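Local coordinates for protein tRNA (Adenine(22)-N(1))-methyltransferase (Mycoplasma capricolum subsp. capricolum, PDB 6QE6) that probably methylates N1 of adenine 22 in tRNA, and binds the cofactor product S-adenosyl-L-homocysteine, at residues Lys198-Glu207 and Ile237-Arg245. Sequence-based numbering, arbitrary orientation.
Sequences KNSLYISYLE and IRKYIDVIR
Lys198 closes one end of this antiparallel helix pair with two bonds to the chain's C-terminal turn. Its backbone N gives a nearly straight bond to Ile244 O (2.7 Å, 165° at the hydrogen), a carbonyl that the ending helix can no longer pair internally. The side chain leaves pointing away, turns at chi2 (-63°) and brings NZ to Arg245 O (3.0 Å). Asn199 is the N-cap: OD1 accepts from Tyr202 N (2.9 Å), a first-turn amide without a helical acceptor.

Along one flank Glu207 serves two arginines. Arg238 NH1 and NH2 both donate to OE1, in their guanidinium plane; OE2 meets Arg245 NH2 (3.5 Å) through charge alone, well out of Arg245's own plane. Alongside, two-armed isoleucines fill the core: Ile203 CG1 meets Ile244 CD1 (3.6 Å), and Leu206 presents CB to Ile237 CG2 and Ile241 CD1, and CD1 to the Tyr240 ring. Tyr202 and Tyr240, crossing at about a right angle, complete this layer; tyrosine suits because its ring packs while its hydroxyl pairs, here with Phe190 O and Gly191 O, respectively.

Helices 200-217 and 225-244 form a C-terminal hairpin, joined through these tyrosines to helices 185-190 and 193-196, while Tyr202 also meets Phe161 of edge strand 155-163.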
# COMPACT_ATOMS: atom_id res chain seq x y z
N LYS A 198 9.25 -14.30 12.34
CA LYS A 198 10.18 -15.22 11.68
C LYS A 198 10.45 -14.84 10.23
O LYS A 198 10.80 -15.70 9.42
CB LYS A 198 9.68 -16.67 11.73
CG LYS A 198 9.15 -17.13 13.09
CD LYS A 198 10.25 -17.11 14.16
CE LYS A 198 9.92 -18.03 15.34
NZ LYS A 198 10.60 -17.59 16.59
N ASN A 199 10.30 -13.56 9.88
CA ASN A 199 10.43 -13.13 8.48
C ASN A 199 11.88 -12.71 8.22
O ASN A 199 12.28 -11.58 8.51
CB ASN A 199 9.46 -11.99 8.18
CG ASN A 199 9.42 -11.62 6.72
OD1 ASN A 199 10.46 -11.47 6.07
ND2 ASN A 199 8.21 -11.45 6.18
N SER A 200 12.67 -13.63 7.65
CA SER A 200 14.10 -13.37 7.46
C SER A 200 14.35 -12.25 6.45
O SER A 200 15.34 -11.52 6.59
CB SER A 200 14.83 -14.64 7.04
OG SER A 200 14.01 -15.47 6.22
N LEU A 201 13.50 -12.09 5.45
CA LEU A 201 13.68 -10.98 4.52
C LEU A 201 13.58 -9.64 5.25
O LEU A 201 14.49 -8.79 5.16
CB LEU A 201 12.65 -11.06 3.38
CG LEU A 201 12.74 -9.98 2.28
CD1 LEU A 201 14.03 -10.10 1.47
CD2 LEU A 201 11.53 -10.03 1.35
N TYR A 202 12.51 -9.45 6.03
CA TYR A 202 12.28 -8.17 6.71
C TYR A 202 13.29 -7.94 7.83
O TYR A 202 13.75 -6.81 8.05
CB TYR A 202 10.84 -8.12 7.25
CG TYR A 202 10.39 -6.78 7.77
CD1 TYR A 202 10.69 -5.61 7.09
CD2 TYR A 202 9.66 -6.68 8.95
CE1 TYR A 202 10.28 -4.38 7.57
CE2 TYR A 202 9.23 -5.44 9.44
CZ TYR A 202 9.55 -4.30 8.74
OH TYR A 202 9.15 -3.06 9.21
N ILE A 203 13.63 -8.99 8.57
CA ILE A 203 14.65 -8.84 9.60
C ILE A 203 15.97 -8.42 8.97
O ILE A 203 16.66 -7.52 9.47
CB ILE A 203 14.78 -10.13 10.43
CG1 ILE A 203 13.50 -10.35 11.24
CG2 ILE A 203 15.97 -10.04 11.36
CD1 ILE A 203 13.40 -11.73 11.85
N SER A 204 16.32 -9.04 7.84
CA SER A 204 17.55 -8.68 7.14
C SER A 204 17.55 -7.20 6.77
O SER A 204 18.53 -6.48 7.01
CB SER A 204 17.70 -9.56 5.91
OG SER A 204 18.90 -9.24 5.27
N TYR A 205 16.43 -6.73 6.20
CA TYR A 205 16.29 -5.32 5.87
C TYR A 205 16.48 -4.42 7.09
O TYR A 205 17.10 -3.36 7.00
CB TYR A 205 14.92 -5.09 5.23
CG TYR A 205 14.61 -3.64 4.94
CD1 TYR A 205 14.98 -3.07 3.72
CD2 TYR A 205 13.97 -2.85 5.87
CE1 TYR A 205 14.71 -1.75 3.44
CE2 TYR A 205 13.70 -1.52 5.61
CZ TYR A 205 14.07 -0.98 4.39
OH TYR A 205 13.80 0.34 4.11
N LEU A 206 15.93 -4.83 8.25
CA LEU A 206 15.98 -3.99 9.44
C LEU A 206 17.38 -3.95 10.04
O LEU A 206 17.82 -2.92 10.55
CB LEU A 206 14.97 -4.48 10.48
CG LEU A 206 13.51 -4.23 10.13
CD1 LEU A 206 12.59 -4.86 11.17
CD2 LEU A 206 13.29 -2.73 10.02
N GLU A 207 18.11 -5.08 10.00
CA GLU A 207 19.51 -5.05 10.40
C GLU A 207 20.31 -4.14 9.47
O GLU A 207 21.18 -3.40 9.93
CB GLU A 207 20.08 -6.47 10.43
CG GLU A 207 19.15 -7.46 11.12
CD GLU A 207 19.75 -8.19 12.33
OE1 GLU A 207 20.36 -7.53 13.20
OE2 GLU A 207 19.57 -9.44 12.42
N ILE A 237 14.39 -0.49 16.61
CA ILE A 237 14.50 -1.57 15.62
C ILE A 237 14.98 -2.85 16.28
O ILE A 237 14.45 -3.94 16.04
CB ILE A 237 15.44 -1.16 14.47
CG1 ILE A 237 14.94 0.07 13.72
CG2 ILE A 237 15.63 -2.32 13.51
CD1 ILE A 237 15.85 0.50 12.59
N ARG A 238 16.02 -2.73 17.10
CA ARG A 238 16.59 -3.90 17.76
C ARG A 238 15.56 -4.57 18.66
O ARG A 238 15.49 -5.80 18.72
CB ARG A 238 17.83 -3.49 18.55
CG ARG A 238 18.37 -4.60 19.43
CD ARG A 238 18.77 -5.78 18.58
NE ARG A 238 19.80 -5.38 17.63
CZ ARG A 238 20.01 -5.97 16.46
NH1 ARG A 238 19.24 -6.99 16.08
NH2 ARG A 238 20.98 -5.54 15.66
N LYS A 239 14.76 -3.77 19.37
CA LYS A 239 13.68 -4.35 20.15
C LYS A 239 12.71 -5.10 19.25
O LYS A 239 12.40 -6.27 19.49
CB LYS A 239 12.97 -3.27 20.97
CG LYS A 239 13.80 -2.77 22.15
CD LYS A 239 13.05 -1.82 23.07
CE LYS A 239 13.99 -0.76 23.67
NZ LYS A 239 13.27 0.42 24.24
N TYR A 240 12.26 -4.45 18.17
CA TYR A 240 11.28 -5.09 17.30
C TYR A 240 11.86 -6.34 16.66
O TYR A 240 11.19 -7.37 16.58
CB TYR A 240 10.78 -4.11 16.23
CG TYR A 240 9.75 -4.73 15.31
CD1 TYR A 240 8.40 -4.73 15.63
CD2 TYR A 240 10.14 -5.33 14.10
CE1 TYR A 240 7.44 -5.30 14.77
CE2 TYR A 240 9.20 -5.91 13.23
CZ TYR A 240 7.85 -5.89 13.57
OH TYR A 240 6.93 -6.46 12.73
N ILE A 241 13.11 -6.27 16.19
CA ILE A 241 13.76 -7.47 15.67
C ILE A 241 13.68 -8.59 16.70
O ILE A 241 13.32 -9.73 16.38
CB ILE A 241 15.22 -7.18 15.28
CG1 ILE A 241 15.29 -6.26 14.06
CG2 ILE A 241 15.94 -8.49 14.93
CD1 ILE A 241 16.69 -6.00 13.56
N ASP A 242 13.98 -8.27 17.97
CA ASP A 242 14.02 -9.32 18.99
C ASP A 242 12.65 -9.97 19.18
O ASP A 242 12.58 -11.18 19.47
CB ASP A 242 14.52 -8.75 20.31
CG ASP A 242 16.03 -8.48 20.31
OD1 ASP A 242 16.50 -7.82 21.26
OD2 ASP A 242 16.75 -8.90 19.36
N VAL A 243 11.58 -9.22 18.97
CA VAL A 243 10.24 -9.77 19.17
C VAL A 243 9.85 -10.72 18.04
O VAL A 243 9.22 -11.76 18.28
CB VAL A 243 9.24 -8.62 19.32
CG1 VAL A 243 7.85 -9.16 19.32
CG2 VAL A 243 9.54 -7.84 20.59
N ILE A 244 10.19 -10.39 16.79
CA ILE A 244 9.75 -11.22 15.66
C ILE A 244 10.76 -12.28 15.27
O ILE A 244 10.44 -13.13 14.42
CB ILE A 244 9.38 -10.37 14.41
CG1 ILE A 244 10.56 -9.53 13.93
CG2 ILE A 244 8.17 -9.46 14.69
CD1 ILE A 244 10.40 -9.10 12.50
N ARG A 245 11.95 -12.27 15.87
CA ARG A 245 13.11 -13.09 15.48
C ARG A 245 12.85 -14.59 15.40
O ARG A 245 12.40 -15.21 16.36
CB ARG A 245 14.26 -12.82 16.47
CG ARG A 245 15.58 -13.47 16.12
CD ARG A 245 16.77 -12.53 16.33
NE ARG A 245 17.95 -13.01 15.60
CZ ARG A 245 18.23 -12.72 14.32
NH1 ARG A 245 19.33 -13.21 13.75
NH2 ARG A 245 17.43 -11.95 13.62